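Local structure of cell division control protein 13 (Saccharomyces cerevisiae, 4HCE) at residues B[23-34]-B[84-95]. The protein is a telomere maintenance protein whose second OB-fold domain dimerises, which is required for productive binding of Stn1. Numbering follows the deposited sequence.
Sequences IVGMNPPQFASI and CQSDKISDILLL
Ser86, in the first turn of helix 86-92, is joined to Phe31 by two hydrogen bonds where the chain leaving strand 23-27 passes the helix N terminus, strand and helix running nearly antiparallel (156°) with their axes 9.9 Å apart. Ser86 N donates to Phe31 O (3.0 Å), tilted 26° from the carbonyl plane, and Phe31 N donates to Ser86 OG at 3.1 Å. A serine suits this place: its short side chain, with OG between backbone N and carbonyl carbon (chi1 46°), puts the hydroxyl within reach of the backbone while CB lies over the Phe31 ring, 3.8 Å from its centroid, in a CH-pi contact. The Phe31 side chain takes a similar first torsion, which folds its ring back against the helix start; Cys84 O and Ile89 CG1 meet the ring's edge, and Cys84 SG lies obliquely to it. Replacing Phe31 by an alanine is likely to open a gap beside Ser86 CB and Ile89 and strip away the ring that CB packs on. In this OB-fold domain the helix thus packs beside the end of strand 16-27; the adjacent strand 42-47 supplies Leu44 against Met26 and Leu93. Met26, long and flexible, sends its extended chain across Ile89 at about a right angle, SD 3.8 Å from Ile89 CG2, and rests its CE methyl against both Ser86 and Ser90. Around the C-terminal end of the helix, where Leu94 with positive phi makes a Schellman motif, branched side chains pack against Ile23 of the strand: Ile23 CD1 meets Leu93 CD2 at 3.6 Å, and Ile23 CG2 presses tightly on Leu95 CD2 (3.4 Å). Two waters both donate to Ile23 O, one bridging it to Leu93 O and the other to Leu95 O.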
loop_
_atom_site.group_PDB
_atom_site.type_symbol
_atom_site.label_atom_id
_atom_site.label_comp_id
_atom_site.label_asym_id
_atom_site.label_seq_id
_atom_site.Cartn_x
_atom_site.Cartn_y
_atom_site.Cartn_z
ATOM N N ILE B 23 -9.871 -2.573 13.416
ATOM C CA ILE B 23 -9.037 -1.745 12.565
ATOM C C ILE B 23 -7.960 -1.199 13.463
ATOM O O ILE B 23 -8.250 -0.530 14.483
ATOM C CB ILE B 23 -9.808 -0.600 11.913
ATOM C CG1 ILE B 23 -10.911 -1.174 11.027
ATOM C CG2 ILE B 23 -8.853 0.294 11.106
ATOM C CD1 ILE B 23 -12.017 -0.186 10.786
ATOM N N VAL B 24 -6.721 -1.515 13.091
ATOM C CA VAL B 24 -5.577 -1.217 13.929
ATOM C C VAL B 24 -4.704 -0.126 13.315
ATOM O O VAL B 24 -3.671 0.198 13.852
ATOM C CB VAL B 24 -4.722 -2.473 14.209
ATOM C CG1 VAL B 24 -5.480 -3.436 15.094
ATOM C CG2 VAL B 24 -4.317 -3.159 12.908
ATOM N N GLY B 25 -5.123 0.439 12.192
ATOM C CA GLY B 25 -4.351 1.510 11.575
ATOM C C GLY B 25 -4.904 1.957 10.242
ATOM O O GLY B 25 -5.728 1.276 9.617
ATOM N N MET B 26 -4.448 3.126 9.814
ATOM C CA MET B 26 -4.803 3.631 8.512
ATOM C C MET B 26 -3.608 4.264 7.824
ATOM O O MET B 26 -2.673 4.756 8.468
ATOM C CB MET B 26 -6.020 4.585 8.571
ATOM C CG MET B 26 -5.800 5.931 9.234
ATOM S SD MET B 26 -7.319 6.907 9.469
ATOM C CE MET B 26 -6.828 7.862 10.885
ATOM N N ASN B 27 -3.658 4.217 6.502
ATOM C CA ASN B 27 -2.657 4.814 5.658
ATOM C C ASN B 27 -3.323 5.651 4.556
ATOM O O ASN B 27 -4.210 5.148 3.839
ATOM C CB ASN B 27 -1.831 3.722 5.019
ATOM C CG ASN B 27 -0.459 4.200 4.642
ATOM O OD1 ASN B 27 0.418 4.310 5.501
ATOM N ND2 ASN B 27 -0.262 4.499 3.363
ATOM N N PRO B 28 -2.899 6.924 4.416
ATOM C CA PRO B 28 -1.890 7.590 5.264
ATOM C C PRO B 28 -2.417 7.898 6.681
ATOM O O PRO B 28 -3.603 8.166 6.842
ATOM C CB PRO B 28 -1.592 8.892 4.500
ATOM C CG PRO B 28 -2.785 9.130 3.642
ATOM C CD PRO B 28 -3.332 7.777 3.288
ATOM N N PRO B 29 -1.535 7.868 7.700
ATOM C CA PRO B 29 -2.010 7.993 9.087
ATOM C C PRO B 29 -2.415 9.418 9.476
ATOM O O PRO B 29 -3.120 9.612 10.469
ATOM C CB PRO B 29 -0.811 7.518 9.921
ATOM C CG PRO B 29 0.389 7.762 9.059
ATOM C CD PRO B 29 -0.071 7.660 7.622
ATOM N N GLN B 30 -1.971 10.390 8.686
ATOM C CA GLN B 30 -2.308 11.790 8.891
ATOM C C GLN B 30 -2.867 12.418 7.613
ATOM O O GLN B 30 -2.355 12.180 6.519
ATOM C CB GLN B 30 -1.057 12.564 9.305
ATOM C CG GLN B 30 -0.890 12.802 10.788
ATOM C CD GLN B 30 0.047 13.968 11.035
ATOM O OE1 GLN B 30 -0.370 15.134 11.017
ATOM N NE2 GLN B 30 1.331 13.665 11.229
ATOM N N PHE B 31 -3.909 13.230 7.749
ATOM C CA PHE B 31 -4.459 13.960 6.597
ATOM C C PHE B 31 -5.490 14.938 7.107
ATOM O O PHE B 31 -6.077 14.717 8.173
ATOM C CB PHE B 31 -5.058 13.020 5.518
ATOM C CG PHE B 31 -6.039 11.995 6.052
ATOM C CD1 PHE B 31 -7.404 12.299 6.171
ATOM C CD2 PHE B 31 -5.602 10.724 6.430
ATOM C CE1 PHE B 31 -8.305 11.350 6.664
ATOM C CE2 PHE B 31 -6.498 9.772 6.914
ATOM C CZ PHE B 31 -7.856 10.092 7.039
ATOM N N ALA B 32 -5.729 15.999 6.339
ATOM C CA ALA B 32 -6.553 17.105 6.807
ATOM C C ALA B 32 -7.901 17.288 6.084
ATOM O O ALA B 32 -8.809 17.878 6.652
ATOM C CB ALA B 32 -5.749 18.396 6.772
ATOM N N SER B 33 -8.028 16.806 4.848
ATOM C CA SER B 33 -9.265 16.975 4.097
ATOM C C SER B 33 -9.399 15.870 3.072
ATOM O O SER B 33 -8.459 15.119 2.840
ATOM C CB SER B 33 -9.338 18.357 3.400
ATOM O OG SER B 33 -8.829 18.318 2.057
ATOM N N ILE B 34 -10.576 15.792 2.462
ATOM C CA ILE B 34 -10.868 14.882 1.368
ATOM C C ILE B 34 -9.942 15.083 0.163
ATOM O O ILE B 34 -9.728 14.155 -0.619
ATOM C CB ILE B 34 -12.364 14.999 0.933
ATOM C CG1 ILE B 34 -12.761 13.867 -0.033
ATOM C CG2 ILE B 34 -12.677 16.384 0.335
ATOM C CD1 ILE B 34 -12.704 12.469 0.565
ATOM N N CYS B 84 -13.551 14.143 7.282
ATOM C CA CYS B 84 -12.412 13.570 6.595
ATOM C C CYS B 84 -11.061 14.187 7.014
ATOM O O CYS B 84 -10.319 14.697 6.184
ATOM C CB CYS B 84 -12.637 13.599 5.086
ATOM S SG CYS B 84 -11.442 12.584 4.185
ATOM N N GLN B 85 -10.793 14.152 8.321
ATOM C CA GLN B 85 -9.490 14.415 8.898
ATOM C C GLN B 85 -9.101 13.149 9.690
ATOM O O GLN B 85 -9.977 12.426 10.185
ATOM C CB GLN B 85 -9.521 15.646 9.818
ATOM C CG GLN B 85 -9.360 15.310 11.298
ATOM C CD GLN B 85 -8.364 16.212 11.998
ATOM O OE1 GLN B 85 -8.660 17.381 12.268
ATOM N NE2 GLN B 85 -7.170 15.683 12.288
ATOM N N SER B 86 -7.803 12.868 9.799
ATOM C CA SER B 86 -7.363 11.594 10.365
ATOM C C SER B 86 -7.764 11.399 11.842
ATOM O O SER B 86 -8.145 10.293 12.231
ATOM C CB SER B 86 -5.866 11.357 10.147
ATOM O OG SER B 86 -5.087 12.512 10.471
ATOM N N ASP B 87 -7.699 12.452 12.654
ATOM C CA ASP B 87 -8.219 12.389 14.035
ATOM C C ASP B 87 -9.659 11.951 14.109
ATOM O O ASP B 87 -10.022 11.157 14.969
ATOM C CB ASP B 87 -8.111 13.741 14.740
ATOM C CG ASP B 87 -6.701 14.066 15.136
ATOM O OD1 ASP B 87 -6.443 15.241 15.473
ATOM O OD2 ASP B 87 -5.841 13.153 15.106
ATOM N N LYS B 88 -10.480 12.479 13.204
ATOM C CA LYS B 88 -11.900 12.188 13.226
ATOM C C LYS B 88 -12.217 10.797 12.692
ATOM O O LYS B 88 -13.090 10.139 13.220
ATOM C CB LYS B 88 -12.674 13.254 12.466
ATOM C CG LYS B 88 -12.612 14.601 13.137
ATOM C CD LYS B 88 -13.205 15.643 12.214
ATOM C CE LYS B 88 -13.563 16.904 12.974
ATOM N NZ LYS B 88 -14.045 17.845 11.935
ATOM N N ILE B 89 -11.494 10.355 11.661
ATOM C CA ILE B 89 -11.698 9.024 11.075
ATOM C C ILE B 89 -11.203 7.995 12.092
ATOM O O ILE B 89 -11.836 6.966 12.302
ATOM C CB ILE B 89 -10.972 8.842 9.705
ATOM C CG1 ILE B 89 -11.442 9.841 8.634
ATOM C CG2 ILE B 89 -11.057 7.411 9.196
ATOM C CD1 ILE B 89 -12.919 9.964 8.439
ATOM N N SER B 90 -10.083 8.295 12.738
ATOM C CA SER B 90 -9.583 7.475 13.837
ATOM C C SER B 90 -10.647 7.202 14.937
ATOM O O SER B 90 -10.860 6.047 15.322
ATOM C CB SER B 90 -8.329 8.108 14.448
ATOM O OG SER B 90 -7.907 7.354 15.556
ATOM N N ASP B 91 -11.307 8.255 15.426
ATOM C CA ASP B 91 -12.384 8.095 16.421
ATOM C C ASP B 91 -13.563 7.278 15.857
ATOM O O ASP B 91 -14.148 6.454 16.557
ATOM C CB ASP B 91 -12.916 9.456 16.900
ATOM C CG ASP B 91 -11.866 10.309 17.618
ATOM O OD1 ASP B 91 -10.817 9.791 18.046
ATOM O OD2 ASP B 91 -12.097 11.532 17.758
ATOM N N ILE B 92 -13.918 7.521 14.596
ATOM C CA ILE B 92 -15.045 6.832 13.987
ATOM C C ILE B 92 -14.733 5.351 13.857
ATOM O O ILE B 92 -15.604 4.521 14.046
ATOM C CB ILE B 92 -15.409 7.421 12.598
ATOM C CG1 ILE B 92 -16.012 8.829 12.744
ATOM C CG2 ILE B 92 -16.377 6.498 11.831
ATOM C CD1 ILE B 92 -15.939 9.634 11.453
ATOM N N LEU B 93 -13.491 5.031 13.512
ATOM C CA LEU B 93 -13.060 3.648 13.335
ATOM C C LEU B 93 -12.648 2.992 14.655
ATOM O O LEU B 93 -12.287 1.808 14.678
ATOM C CB LEU B 93 -11.890 3.592 12.357
ATOM C CG LEU B 93 -12.271 3.999 10.935
ATOM C CD1 LEU B 93 -11.037 3.945 10.054
ATOM C CD2 LEU B 93 -13.397 3.110 10.417
ATOM N N LEU B 94 -12.667 3.769 15.733
ATOM C CA LEU B 94 -12.397 3.258 17.085
ATOM C C LEU B 94 -10.993 2.652 17.270
ATOM O O LEU B 94 -10.824 1.675 18.031
ATOM C CB LEU B 94 -13.487 2.244 17.481
ATOM C CG LEU B 94 -14.918 2.776 17.405
ATOM C CD1 LEU B 94 -15.899 1.634 17.150
ATOM C CD2 LEU B 94 -15.308 3.557 18.660
ATOM N N LEU B 95 -9.997 3.233 16.589
ATOM C CA LEU B 95 -8.618 2.747 16.670
ATOM C C LEU B 95 -8.077 2.757 18.094
ATOM O O LEU B 95 -7.269 1.902 18.439
ATOM C CB LEU B 95 -7.655 3.536 15.774
ATOM C CG LEU B 95 -7.993 3.847 14.308
ATOM C CD1 LEU B 95 -6.786 4.460 13.595
ATOM C CD2 LEU B 95 -8.463 2.612 13.587
HETATM O O HOH W 1 -11.045 -0.399 15.391
HETATM O O HOH W 2 -7.219 -0.533 17.127
#